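Local structure of tumor necrosis factor-inducible protein TSG-6 (Homo sapiens, 2PF5) at residues Gly1-Glu6 / Glu24-His29; Ala31-Leu36 / Thr73-Tyr78; Ile42-Cys47 / Asp89-Asn94. The protein binds hyaluronan through this Link module and, as a whole protein, transfers heavy chains from inter-alpha-inhibitor to hyaluronan during remodelling of the extracellular matrix. All coordinates share one frame; numbering follows the deposited sequence.

Contact 1 of 3, residues Gly1-Glu6 / Glu24-His29; sequences GVYHRE and EFEGGH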
ATOM      1  N   GLY A   1       7.462  -1.483 -10.896  1.00 22.91           N
ATOM      2  CA  GLY A   1       6.764  -2.577 -10.174  1.00 21.58           C
ATOM      3  C   GLY A   1       6.081  -1.908  -8.980  1.00 21.22           C
ATOM      4  O   GLY A   1       5.734  -0.724  -9.024  1.00 22.46           O
ATOM      5  N   VAL A   2       5.917  -2.659  -7.910  1.00 20.31           N
ATOM      6  CA  VAL A   2       5.183  -2.189  -6.742  1.00 19.40           C
ATOM      7  C   VAL A   2       6.181  -1.890  -5.622  1.00 19.72           C
ATOM      8  O   VAL A   2       7.189  -2.601  -5.471  1.00 19.45           O
ATOM      9  CB  VAL A   2       4.168  -3.277  -6.303  1.00 19.07           C
ATOM     10  CG1 VAL A   2       3.451  -2.870  -4.955  1.00 20.19           C
ATOM     11  CG2 VAL A   2       3.151  -3.530  -7.435  1.00 18.86           C
ATOM     12  N   TYR A   3       5.922  -0.855  -4.831  1.00 18.94           N
ATOM     13  CA  TYR A   3       6.801  -0.560  -3.714  1.00 18.70           C
ATOM     14  C   TYR A   3       6.066   0.122  -2.573  1.00 19.56           C
ATOM     15  O   TYR A   3       4.963   0.629  -2.763  1.00 19.17           O
ATOM     16  CB  TYR A   3       8.015   0.284  -4.163  1.00 19.21           C
ATOM     17  CG  TYR A   3       7.672   1.654  -4.717  1.00 19.71           C
ATOM     18  CD1 TYR A   3       7.573   2.766  -3.872  1.00 20.72           C
ATOM     19  CD2 TYR A   3       7.462   1.841  -6.094  1.00 20.03           C
ATOM     20  CE1 TYR A   3       7.265   4.021  -4.383  1.00 21.63           C
ATOM     21  CE2 TYR A   3       7.173   3.085  -6.614  1.00 20.63           C
ATOM     22  CZ  TYR A   3       7.090   4.179  -5.751  1.00 21.93           C
ATOM     23  OH  TYR A   3       6.805   5.436  -6.246  1.00 22.23           O
ATOM     24  N   HIS A   4       6.709   0.135  -1.409  1.00 19.29           N
ATOM     25  CA  HIS A   4       6.109   0.681  -0.179  1.00 18.88           C
ATOM     26  C   HIS A   4       6.680   2.070   0.077  1.00 18.55           C
ATOM     27  O   HIS A   4       7.901   2.285  -0.069  1.00 17.24           O
ATOM     28  CB  HIS A   4       6.424  -0.259   0.972  1.00 18.76           C
ATOM     29  CG  HIS A   4       6.179   0.308   2.339  1.00 19.46           C
ATOM     30  ND1 HIS A   4       7.206   0.722   3.157  1.00 22.41           N
ATOM     31  CD2 HIS A   4       5.038   0.469   3.056  1.00 20.02           C
ATOM     32  CE1 HIS A   4       6.709   1.153   4.308  1.00 22.04           C
ATOM     33  NE2 HIS A   4       5.396   1.000   4.273  1.00 18.63           N
ATOM     34  N   ARG A   5       5.830   2.994   0.521  1.00 18.39           N
ATOM     35  CA  ARG A   5       6.301   4.338   0.873  0.50 18.30           C
ATOM     36  C   ARG A   5       5.654   4.807   2.184  1.00 18.33           C
ATOM     37  O   ARG A   5       4.462   4.575   2.417  1.00 18.19           O
ATOM     38  CB  ARG A   5       6.016   5.348  -0.257  0.50 18.72           C
ATOM     39  CG  ARG A   5       6.924   5.284  -1.505  0.50 17.71           C
ATOM     40  CD  ARG A   5       8.280   6.036  -1.344  0.50 19.01           C
ATOM     41  NE  ARG A   5       9.160   5.930  -2.519  0.50 21.00           N
ATOM     42  CZ  ARG A   5       9.944   4.894  -2.834  0.50 19.17           C
ATOM     43  NH1 ARG A   5      10.003   3.783  -2.085  0.50 20.84           N
ATOM     44  NH2 ARG A   5      10.666   4.958  -3.938  0.50 19.01           N
ATOM     45  N   GLU A   6       6.462   5.441   3.032  1.00 18.41           N
ATOM     46  CA  GLU A   6       5.992   6.132   4.248  1.00 20.04           C
ATOM     47  C   GLU A   6       5.939   7.630   3.977  1.00 19.84           C
ATOM     48  O   GLU A   6       6.715   8.142   3.137  1.00 18.90           O
ATOM     49  CB  GLU A   6       7.029   5.989   5.351  1.00 21.66           C
ATOM     50  CG  GLU A   6       7.155   4.637   5.956  1.00 24.12           C
ATOM     51  CD  GLU A   6       8.070   4.671   7.149  1.00 24.93           C
ATOM     52  OE1 GLU A   6       8.842   5.637   7.312  1.00 27.47           O
ATOM     53  OE2 GLU A   6       8.016   3.730   7.932  1.00 27.23           O
ATOM     54  N   GLU A  24       1.429   9.446  -7.026  1.00 16.26           N
ATOM     55  CA  GLU A  24       1.376  10.302  -8.205  1.00 16.99           C
ATOM     56  C   GLU A  24       2.613  11.185  -8.343  1.00 15.82           C
ATOM     57  O   GLU A  24       3.185  11.345  -9.430  1.00 14.91           O
ATOM     58  CB  GLU A  24       0.111  11.174  -8.193  1.00 17.40           C
ATOM     59  CG  GLU A  24      -1.192  10.396  -8.341  1.00 17.74           C
ATOM     60  CD  GLU A  24      -2.432  11.271  -8.166  1.00 19.50           C
ATOM     61  OE1 GLU A  24      -2.295  12.443  -7.711  1.00 20.96           O
ATOM     62  OE2 GLU A  24      -3.541  10.781  -8.486  1.00 20.62           O
ATOM     63  N   PHE A  25       3.031  11.740  -7.216  1.00 15.80           N
ATOM     64  CA  PHE A  25       4.175  12.634  -7.182  1.00 15.96           C
ATOM     65  C   PHE A  25       5.419  11.913  -7.703  1.00 15.98           C
ATOM     66  O   PHE A  25       6.276  12.527  -8.358  1.00 14.78           O
ATOM     67  CB  PHE A  25       4.407  13.126  -5.749  1.00 15.53           C
ATOM     68  CG  PHE A  25       5.606  14.014  -5.593  1.00 14.65           C
ATOM     69  CD1 PHE A  25       5.696  15.224  -6.266  1.00 14.27           C
ATOM     70  CD2 PHE A  25       6.607  13.670  -4.701  1.00 18.95           C
ATOM     71  CE1 PHE A  25       6.812  16.069  -6.098  1.00 17.59           C
ATOM     72  CE2 PHE A  25       7.716  14.511  -4.512  1.00 18.42           C
ATOM     73  CZ  PHE A  25       7.821  15.692  -5.210  1.00 16.65           C
ATOM     74  N   GLU A  26       5.504  10.622  -7.409  1.00 16.98           N
ATOM     75  CA  GLU A  26       6.691   9.848  -7.763  1.00 19.45           C
ATOM     76  C   GLU A  26       6.560   9.223  -9.144  1.00 19.72           C
ATOM     77  O   GLU A  26       7.444   8.461  -9.567  1.00 20.66           O
ATOM     78  CB  GLU A  26       6.996   8.781  -6.692  1.00 19.19           C
ATOM     79  CG  GLU A  26       7.531   9.449  -5.404  1.00 20.94           C
ATOM     80  CD  GLU A  26       8.054   8.476  -4.331  1.00 22.08           C
ATOM     81  OE1 GLU A  26       7.973   7.244  -4.518  1.00 22.08           O
ATOM     82  OE2 GLU A  26       8.592   8.973  -3.304  1.00 27.47           O
ATOM     83  N   GLY A  27       5.467   9.554  -9.831  1.00 19.48           N
ATOM     84  CA  GLY A  27       5.269   9.181 -11.232  1.00 19.93           C
ATOM     85  C   GLY A  27       4.300   8.031 -11.493  1.00 19.88           C
ATOM     86  O   GLY A  27       4.126   7.625 -12.643  1.00 20.33           O
ATOM     87  N   GLY A  28       3.662   7.523 -10.443  1.00 18.97           N
ATOM     88  CA  GLY A  28       2.781   6.372 -10.544  1.00 19.85           C
ATOM     89  C   GLY A  28       1.385   6.608 -10.011  1.00 19.76           C
ATOM     90  O   GLY A  28       0.823   7.714 -10.169  1.00 19.46           O
ATOM     91  N   HIS A  29       0.816   5.551  -9.433  1.00 19.38           N
ATOM     92  CA  HIS A  29      -0.540   5.526  -8.862  1.00 19.58           C
ATOM     93  C   HIS A  29      -0.502   4.559  -7.716  1.00 20.46           C
ATOM     94  O   HIS A  29       0.490   3.829  -7.572  1.00 21.00           O
ATOM     95  CB  HIS A  29      -1.576   5.071  -9.918  1.00 19.53           C
ATOM     96  CG  HIS A  29      -1.541   5.890 -11.169  1.00 22.02           C
ATOM     97  ND1 HIS A  29      -2.124   7.142 -11.260  1.00 22.76           N
ATOM     98  CD2 HIS A  29      -0.933   5.668 -12.360  1.00 20.95           C
ATOM     99  CE1 HIS A  29      -1.884   7.644 -12.459  1.00 23.70           C
ATOM    100  NE2 HIS A  29      -1.158   6.772 -13.141  1.00 22.65           N
TER
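A surface contact, a tyrosine hydrogen bond joined by a salt bridge, ties the N-terminal strand of the Link module to the end of its first helix: Tyr3 and Arg5 of strand 2-5 both reach Glu26, the residue that follows helix 16-25. Arg5 is modelled in two conformers and its contacts here belong to one of them, so the Tyr3-Glu26 bond is the firmer part. The backbones stay well apart, with the CA atoms of Arg5 and Glu26 10.3 Å from each other, and side chains alone span the gap. One oxygen does most of the work. Glu26 OE1 accepts from Tyr3 OH at 2.8 Å on its anti lone pair, the one turned away from OE2, and from Arg5 NE at 2.7 Å on its syn lone pair. The second bond is short but bent, 131° at the hydrogen, and OE1 lies tilted out of the guanidinium plane; the companion bond from Arg5 NE to Glu26 OE2 is weak at 3.2 Å. The carboxylate lies beyond the edge of the phenol, the two planes only 22° apart. The arginine chain folds back at CG (chi2 -82°), which brings Tyr3 CE1 over the centre of the guanidinium, 3.2 Å above the guanidinium plane, and lets NH1 donate to His4 O. Behind the glutamate the helix ends in a Schellman motif, where Gly27 takes positive phi and its N bonds to Glu24 O. With two donors converging on OE1, the negative charge of Glu26 is probably drawn toward that oxygen; when Arg5 is in this conformer, the pair would help to hold the carboxylate's rotation and keep the guanidinium face against the rim of the phenol.

Contact 2 of 3, residues Ala31-Leu36 / Thr73-Tyr78; sequences ATYKQL and TGIIDY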
ATOM      1  N   ALA A  31      -1.044   1.169  -6.000  1.00 19.22           N
ATOM      2  CA  ALA A  31      -1.088  -0.206  -6.560  1.00 19.13           C
ATOM      3  C   ALA A  31      -2.505  -0.761  -6.373  1.00 19.71           C
ATOM      4  O   ALA A  31      -3.191  -0.482  -5.348  1.00 21.17           O
ATOM      5  CB  ALA A  31      -0.065  -1.074  -5.854  1.00 18.34           C
ATOM      6  N   THR A  32      -2.977  -1.535  -7.338  1.00 19.41           N
ATOM      7  CA  THR A  32      -4.170  -2.327  -7.115  1.00 19.01           C
ATOM      8  C   THR A  32      -3.869  -3.543  -6.237  1.00 19.94           C
ATOM      9  O   THR A  32      -2.705  -3.979  -6.086  1.00 19.02           O
ATOM     10  CB  THR A  32      -4.807  -2.789  -8.417  1.00 20.40           C
ATOM     11  OG1 THR A  32      -3.985  -3.807  -9.015  1.00 16.80           O
ATOM     12  CG2 THR A  32      -4.998  -1.622  -9.424  1.00 20.50           C
ATOM     13  N   TYR A  33      -4.915  -4.113  -5.659  1.00 18.79           N
ATOM     14  CA  TYR A  33      -4.761  -5.366  -4.953  1.00 19.06           C
ATOM     15  C   TYR A  33      -4.108  -6.443  -5.841  1.00 18.63           C
ATOM     16  O   TYR A  33      -3.235  -7.163  -5.381  1.00 18.04           O
ATOM     17  CB  TYR A  33      -6.110  -5.904  -4.487  1.00 19.67           C
ATOM     18  CG  TYR A  33      -5.982  -7.188  -3.685  1.00 19.18           C
ATOM     19  CD1 TYR A  33      -5.855  -7.150  -2.283  1.00 21.88           C
ATOM     20  CD2 TYR A  33      -5.988  -8.440  -4.326  1.00 20.65           C
ATOM     21  CE1 TYR A  33      -5.732  -8.309  -1.552  1.00 19.90           C
ATOM     22  CE2 TYR A  33      -5.849  -9.620  -3.612  1.00 20.68           C
ATOM     23  CZ  TYR A  33      -5.708  -9.547  -2.223  1.00 20.17           C
ATOM     24  OH  TYR A  33      -5.640 -10.717  -1.507  1.00 20.90           O
ATOM     25  N   LYS A  34      -4.544  -6.569  -7.086  1.00 18.03           N
ATOM     26  CA  LYS A  34      -3.972  -7.633  -7.944  1.00 18.39           C
ATOM     27  C   LYS A  34      -2.487  -7.390  -8.229  1.00 17.69           C
ATOM     28  O   LYS A  34      -1.722  -8.353  -8.341  1.00 15.50           O
ATOM     29  CB  LYS A  34      -4.754  -7.760  -9.227  1.00 19.16           C
ATOM     30  CG  LYS A  34      -6.096  -8.466  -9.016  1.00 20.82           C
ATOM     31  CD  LYS A  34      -6.929  -8.278 -10.248  1.00 26.02           C
ATOM     32  CE  LYS A  34      -8.154  -9.164 -10.231  1.00 30.60           C
ATOM     33  NZ  LYS A  34      -9.125  -8.601 -11.209  1.00 32.69           N
ATOM     34  N   GLN A  35      -2.098  -6.110  -8.326  1.00 16.83           N
ATOM     35  CA  GLN A  35      -0.700  -5.724  -8.511  1.00 17.29           C
ATOM     36  C   GLN A  35       0.131  -6.054  -7.289  1.00 17.53           C
ATOM     37  O   GLN A  35       1.219  -6.631  -7.408  1.00 16.96           O
ATOM     38  CB  GLN A  35      -0.548  -4.252  -8.914  1.00 17.11           C
ATOM     39  CG  GLN A  35      -0.933  -4.015 -10.400  1.00 16.54           C
ATOM     40  CD  GLN A  35      -1.273  -2.547 -10.707  1.00 18.02           C
ATOM     41  OE1 GLN A  35      -1.278  -1.674  -9.812  1.00 16.32           O
ATOM     42  NE2 GLN A  35      -1.602  -2.286 -11.961  1.00 17.28           N
ATOM     43  N   LEU A  36      -0.369  -5.678  -6.120  1.00 17.45           N
ATOM     44  CA  LEU A  36       0.285  -6.005  -4.869  1.00 17.82           C
ATOM     45  C   LEU A  36       0.423  -7.529  -4.723  1.00 17.27           C
ATOM     46  O   LEU A  36       1.488  -8.012  -4.286  1.00 16.00           O
ATOM     47  CB  LEU A  36      -0.482  -5.378  -3.656  1.00 18.07           C
ATOM     48  CG  LEU A  36       0.179  -5.540  -2.276  1.00 18.84           C
ATOM     49  CD1 LEU A  36       1.587  -4.875  -2.214  1.00 18.97           C
ATOM     50  CD2 LEU A  36      -0.758  -4.985  -1.143  1.00 18.39           C
ATOM     51  N   THR A  73       0.841 -16.188   5.246  1.00 31.96           N
ATOM     52  CA  THR A  73       1.157 -15.755   3.869  1.00 30.17           C
ATOM     53  C   THR A  73      -0.060 -15.252   3.074  1.00 28.89           C
ATOM     54  O   THR A  73      -1.182 -15.752   3.231  1.00 29.07           O
ATOM     55  CB  THR A  73       1.973 -16.797   3.052  1.00 30.62           C
ATOM     56  OG1 THR A  73       1.126 -17.862   2.613  1.00 31.91           O
ATOM     57  CG2 THR A  73       3.097 -17.382   3.878  1.00 29.82           C
ATOM     58  N   GLY A  74       0.183 -14.263   2.226  1.00 25.87           N
ATOM     59  CA  GLY A  74      -0.863 -13.633   1.456  1.00 23.65           C
ATOM     60  C   GLY A  74      -0.869 -12.159   1.806  1.00 22.92           C
ATOM     61  O   GLY A  74      -0.028 -11.692   2.573  1.00 23.33           O
ATOM     62  N   ILE A  75      -1.808 -11.426   1.221  1.00 21.99           N
ATOM     63  CA  ILE A  75      -2.058 -10.037   1.598  1.00 20.73           C
ATOM     64  C   ILE A  75      -2.996 -10.055   2.794  1.00 20.13           C
ATOM     65  O   ILE A  75      -4.046 -10.705   2.756  1.00 20.05           O
ATOM     66  CB  ILE A  75      -2.654  -9.243   0.426  1.00 20.83           C
ATOM     67  CG1 ILE A  75      -1.619  -9.132  -0.720  1.00 22.79           C
ATOM     68  CG2 ILE A  75      -3.112  -7.793   0.889  1.00 19.13           C
ATOM     69  CD1 ILE A  75      -2.228  -8.597  -1.980  1.00 25.23           C
ATOM     70  N   ILE A  76      -2.604  -9.386   3.875  1.00 18.76           N
ATOM     71  CA  ILE A  76      -3.479  -9.248   5.035  1.00 18.67           C
ATOM     72  C   ILE A  76      -4.413  -8.102   4.641  1.00 18.03           C
ATOM     73  O   ILE A  76      -3.943  -7.004   4.329  1.00 17.38           O
ATOM     74  CB  ILE A  76      -2.674  -8.926   6.324  1.00 18.34           C
ATOM     75  CG1 ILE A  76      -1.620 -10.023   6.581  1.00 18.44           C
ATOM     76  CG2 ILE A  76      -3.631  -8.672   7.545  1.00 18.99           C
ATOM     77  CD1 ILE A  76      -2.188 -11.424   6.838  1.00 19.58           C
ATOM     78  N   ASP A  77      -5.719  -8.379   4.572  1.00 17.03           N
ATOM     79  CA  ASP A  77      -6.669  -7.392   4.042  1.00 16.36           C
ATOM     80  C   ASP A  77      -7.290  -6.620   5.238  1.00 16.19           C
ATOM     81  O   ASP A  77      -7.959  -7.213   6.055  1.00 15.04           O
ATOM     82  CB  ASP A  77      -7.759  -8.143   3.208  1.00 16.32           C
ATOM     83  CG  ASP A  77      -8.886  -7.225   2.697  1.00 15.62           C
ATOM     84  OD1 ASP A  77      -8.618  -6.045   2.359  1.00 16.29           O
ATOM     85  OD2 ASP A  77     -10.027  -7.728   2.572  1.00 15.32           O
ATOM     86  N   TYR A  78      -7.043  -5.314   5.342  1.00 16.69           N
ATOM     87  CA  TYR A  78      -7.753  -4.492   6.338  1.00 17.66           C
ATOM     88  C   TYR A  78      -9.020  -3.900   5.709  1.00 16.97           C
ATOM     89  O   TYR A  78      -9.741  -3.122   6.339  1.00 17.08           O
ATOM     90  CB  TYR A  78      -6.848  -3.353   6.836  1.00 18.75           C
ATOM     91  CG  TYR A  78      -5.777  -3.732   7.851  1.00 20.42           C
ATOM     92  CD1 TYR A  78      -5.522  -5.061   8.207  1.00 21.84           C
ATOM     93  CD2 TYR A  78      -4.995  -2.734   8.434  1.00 22.31           C
ATOM     94  CE1 TYR A  78      -4.546  -5.377   9.151  1.00 22.45           C
ATOM     95  CE2 TYR A  78      -3.998  -3.042   9.347  1.00 22.22           C
ATOM     96  CZ  TYR A  78      -3.779  -4.353   9.704  1.00 22.47           C
ATOM     97  OH  TYR A  78      -2.796  -4.626  10.651  1.00 22.73           O
TER
HETATM   98  O   HOH W   1      -6.189 -10.333   0.944  1.00 12.47           O
HETATM   99  O   HOH W   2      -3.090 -12.531  -1.047  1.00 24.09           O
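Two waters sit between the hydroxyl of Tyr33 and the backbone of Ile75, while the same tyrosine's ring takes the terminal methyl of Ile75, CD1, over its face. The contact sets the first turn of helix 33-41 against strand 74-80, within the alpha/beta fold of the Link module. Ile75 CD1 stands 3.8 Å from the centroid of the Tyr33 ring and 21° off its normal, a CH-pi contact displaced toward the CE1 side of the rim; Tyr33 CE1 is the nearest ring atom to that methyl, at 3.5 Å. With CG turned anti to the backbone N (chi1 -177°), Tyr33 carries its ring out past the helix to the strand, and the isoleucine reaches back to meet it. Leu36, one turn further along, brings CG to 3.9 Å from the same Ile75 CD1, which is thus wedged between an aromatic face and a leucine branch. At the polar end, one water donates to Ile75 O at 2.8 Å; its approach to Tyr33 OH is unusually short and so doubtful. The other accepts from Ile75 N, also at 2.8 Å, and has a long link, 3.2 Å, to Tyr33 OH. The helix starts in a capping box: Gln35 N donates to Thr32 OG1 at 3.1 Å, and Thr32 N returns the bond to Gln35 OE1. On its other contacts Leu36 packs on Tyr91 of strand 89-93. The chemistry is therefore split along one tyrosine, apolar over the ring and watery at the hydroxyl, and water satisfies both backbone polar atoms of Ile75.

Contact 3 of 3, residues Ile42-Cys47 / Asp89-Asn94; sequences IGFHVC and DAYCYN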
ATOM      1  N   ILE A  42       6.154 -12.824  -6.277  1.00 15.63           N
ATOM      2  CA  ILE A  42       7.561 -12.826  -6.678  1.00 16.17           C
ATOM      3  C   ILE A  42       8.474 -12.159  -5.658  1.00 15.85           C
ATOM      4  O   ILE A  42       9.550 -11.673  -6.011  1.00 15.90           O
ATOM      5  CB  ILE A  42       7.789 -12.320  -8.134  1.00 15.80           C
ATOM      6  CG1 ILE A  42       7.209 -10.932  -8.359  1.00 17.00           C
ATOM      7  CG2 ILE A  42       7.208 -13.322  -9.127  1.00 17.11           C
ATOM      8  CD1 ILE A  42       7.654 -10.382  -9.676  1.00 18.96           C
ATOM      9  N   GLY A  43       8.035 -12.172  -4.388  1.00 15.94           N
ATOM     10  CA  GLY A  43       8.942 -12.018  -3.237  1.00 15.16           C
ATOM     11  C   GLY A  43       8.771 -10.715  -2.453  1.00 15.37           C
ATOM     12  O   GLY A  43       9.558 -10.439  -1.554  1.00 14.23           O
ATOM     13  N   PHE A  44       7.785  -9.897  -2.822  1.00 15.26           N
ATOM     14  CA  PHE A  44       7.572  -8.599  -2.183  1.00 17.03           C
ATOM     15  C   PHE A  44       6.887  -8.793  -0.831  1.00 17.44           C
ATOM     16  O   PHE A  44       5.746  -9.250  -0.773  1.00 17.77           O
ATOM     17  CB  PHE A  44       6.699  -7.709  -3.060  1.00 16.39           C
ATOM     18  CG  PHE A  44       6.540  -6.293  -2.550  1.00 17.33           C
ATOM     19  CD1 PHE A  44       7.648  -5.465  -2.343  1.00 20.67           C
ATOM     20  CD2 PHE A  44       5.272  -5.773  -2.346  1.00 17.38           C
ATOM     21  CE1 PHE A  44       7.463  -4.128  -1.883  1.00 19.51           C
ATOM     22  CE2 PHE A  44       5.082  -4.447  -1.914  1.00 17.43           C
ATOM     23  CZ  PHE A  44       6.167  -3.639  -1.670  1.00 17.42           C
ATOM     24  N   HIS A  45       7.601  -8.443   0.237  1.00 18.20           N
ATOM     25  CA  HIS A  45       7.179  -8.656   1.635  0.50 18.50           C
ATOM     26  C   HIS A  45       7.423  -7.340   2.386  1.00 19.06           C
ATOM     27  O   HIS A  45       8.563  -6.861   2.395  1.00 17.90           O
ATOM     28  CB  HIS A  45       8.053  -9.791   2.221  0.50 18.90           C
ATOM     29  CG  HIS A  45       7.763 -10.148   3.651  0.50 19.45           C
ATOM     30  ND1 HIS A  45       7.159 -11.333   4.014  0.50 19.72           N
ATOM     31  CD2 HIS A  45       8.032  -9.496   4.809  0.50 19.73           C
ATOM     32  CE1 HIS A  45       7.050 -11.386   5.329  0.50 19.44           C
ATOM     33  NE2 HIS A  45       7.566 -10.280   5.834  0.50 19.04           N
ATOM     34  N   VAL A  46       6.388  -6.766   3.004  1.00 19.05           N
ATOM     35  CA  VAL A  46       6.562  -5.588   3.867  1.00 19.94           C
ATOM     36  C   VAL A  46       5.566  -5.721   5.029  1.00 20.27           C
ATOM     37  O   VAL A  46       4.380  -5.899   4.795  1.00 19.35           O
ATOM     38  CB  VAL A  46       6.270  -4.243   3.135  1.00 20.13           C
ATOM     39  CG1 VAL A  46       6.593  -3.076   4.057  1.00 21.08           C
ATOM     40  CG2 VAL A  46       7.058  -4.103   1.825  1.00 20.32           C
ATOM     41  N   CYS A  47       6.056  -5.650   6.262  1.00 21.20           N
ATOM     42  CA  CYS A  47       5.146  -5.748   7.405  1.00 21.88           C
ATOM     43  C   CYS A  47       4.666  -4.345   7.815  1.00 21.38           C
ATOM     44  O   CYS A  47       5.028  -3.839   8.867  1.00 21.40           O
ATOM     45  CB  CYS A  47       5.768  -6.520   8.574  1.00 21.83           C
ATOM     46  SG  CYS A  47       4.490  -7.013   9.795  1.00 27.22           S
ATOM     47  N   ASP A  89       0.506   3.627   5.608  1.00 20.04           N
ATOM     48  CA  ASP A  89       1.525   3.895   4.614  1.00 19.95           C
ATOM     49  C   ASP A  89       0.869   3.868   3.225  1.00 19.91           C
ATOM     50  O   ASP A  89      -0.360   4.006   3.099  1.00 20.17           O
ATOM     51  CB  ASP A  89       2.680   2.885   4.781  1.00 20.25           C
ATOM     52  CG  ASP A  89       3.500   3.134   6.038  1.00 19.78           C
ATOM     53  OD1 ASP A  89       3.473   4.258   6.618  1.00 18.43           O
ATOM     54  OD2 ASP A  89       4.204   2.189   6.453  1.00 20.32           O
ATOM     55  N   ALA A  90       1.670   3.664   2.176  1.00 18.82           N
ATOM     56  CA  ALA A  90       1.160   3.624   0.811  1.00 18.23           C
ATOM     57  C   ALA A  90       1.855   2.495   0.043  1.00 18.01           C
ATOM     58  O   ALA A  90       3.042   2.264   0.231  1.00 18.47           O
ATOM     59  CB  ALA A  90       1.411   4.957   0.108  1.00 17.73           C
ATOM     60  N   TYR A  91       1.095   1.817  -0.810  1.00 18.05           N
ATOM     61  CA  TYR A  91       1.641   0.881  -1.807  1.00 18.49           C
ATOM     62  C   TYR A  91       1.438   1.491  -3.176  1.00 18.73           C
ATOM     63  O   TYR A  91       0.298   1.720  -3.602  1.00 19.44           O
ATOM     64  CB  TYR A  91       1.009  -0.532  -1.692  1.00 18.01           C
ATOM     65  CG  TYR A  91       1.591  -1.221  -0.509  1.00 19.36           C
ATOM     66  CD1 TYR A  91       0.888  -1.258   0.697  1.00 18.36           C
ATOM     67  CD2 TYR A  91       2.903  -1.755  -0.549  1.00 18.56           C
ATOM     68  CE1 TYR A  91       1.443  -1.858   1.835  1.00 20.32           C
ATOM     69  CE2 TYR A  91       3.475  -2.340   0.583  1.00 18.94           C
ATOM     70  CZ  TYR A  91       2.723  -2.387   1.777  1.00 19.58           C
ATOM     71  OH  TYR A  91       3.252  -2.947   2.917  1.00 16.33           O
ATOM     72  N   CYS A  92       2.556   1.812  -3.832  1.00 19.30           N
ATOM     73  CA  CYS A  92       2.558   2.451  -5.131  1.00 19.52           C
ATOM     74  C   CYS A  92       2.875   1.456  -6.263  1.00 19.93           C
ATOM     75  O   CYS A  92       3.639   0.500  -6.088  1.00 20.40           O
ATOM     76  CB  CYS A  92       3.629   3.529  -5.193  1.00 19.61           C
ATOM     77  SG  CYS A  92       3.482   4.888  -4.015  1.00 23.18           S
ATOM     78  N   TYR A  93       2.329   1.758  -7.432  1.00 20.31           N
ATOM     79  CA  TYR A  93       2.678   1.067  -8.679  1.00 19.86           C
ATOM     80  C   TYR A  93       3.265   2.062  -9.691  1.00 20.49           C
ATOM     81  O   TYR A  93       2.617   3.053 -10.064  1.00 18.15           O
ATOM     82  CB  TYR A  93       1.460   0.359  -9.261  1.00 19.64           C
ATOM     83  CG  TYR A  93       1.811  -0.346 -10.567  1.00 18.75           C
ATOM     84  CD1 TYR A  93       2.775  -1.366 -10.584  1.00 20.85           C
ATOM     85  CD2 TYR A  93       1.204  -0.001 -11.760  1.00 20.03           C
ATOM     86  CE1 TYR A  93       3.136  -2.011 -11.781  1.00 18.98           C
ATOM     87  CE2 TYR A  93       1.550  -0.665 -12.995  1.00 20.79           C
ATOM     88  CZ  TYR A  93       2.506  -1.679 -12.956  1.00 19.57           C
ATOM     89  OH  TYR A  93       2.889  -2.332 -14.108  1.00 22.47           O
ATOM     90  N   ASN A  94       4.509   1.815 -10.106  1.00 20.70           N
ATOM     91  CA  ASN A  94       5.155   2.623 -11.146  1.00 22.73           C
ATOM     92  C   ASN A  94       5.935   1.657 -12.045  1.00 24.64           C
ATOM     93  O   ASN A  94       7.060   1.321 -11.701  1.00 26.21           O
ATOM     94  CB  ASN A  94       6.123   3.620 -10.511  1.00 22.08           C
ATOM     95  CG  ASN A  94       6.560   4.712 -11.456  1.00 25.20           C
ATOM     96  OD1 ASN A  94       6.810   4.480 -12.645  1.00 26.80           O
ATOM     97  ND2 ASN A  94       6.710   5.906 -10.923  1.00 28.18           N
TER
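Segment 42-47, which leaves helix 33-41 through a Schellman motif at Gly43, passes strand 89-93 at a distance, with the CA atoms of Val46 and Tyr91 9.9 Å apart. In the Link module this strand has strands 2-5, 29-30 and 50-51 as neighbours, and the buried Tyr91 projects from it to meet Phe44 and Val46. The two aromatic rings touch at their rims, perpendicular (90°), without stacking; their centroids are 5.9 Å apart and Phe44 CE2 comes to 3.6 Å from Tyr91 CE2. A chi1 of -174° turns the Phe44 ring away from its own N and in toward the strand, where Val2 also packs on it. Val46 points back at the oncoming tyrosine, with CG2 at the edge of its ring, 4.2 Å from Tyr91 CE2. Cys92, next along the strand, is disulfide-bonded to Cys23 of helix 16-25. The polar end of Tyr91 is satisfied beyond the two segments by a hydrogen bond to Ala48 O, and beside that bond Val46 CB sits 3.3 Å from Tyr91 OH.

From the N terminus, strand 2-5 runs out and the chain returns through helix 16-25 to close contact 1, a loop complete before the other two begin. Contact 2 then opens at the start of helix 33-41, and contact 3 opens just after that helix; contact 2 closes on strand 74-80 before contact 3 closes on strand 89-93, so these two cross. Strand 89-93 brings the last part of the module back beside the first. Val2 packs on Ala31 and Leu36, joining contacts 1 and 2; Leu36 meets Phe44, joining 2 and 3; and His4 NE2 is hydrogen-bonded to Asp89 OD2, joining 1 and 3.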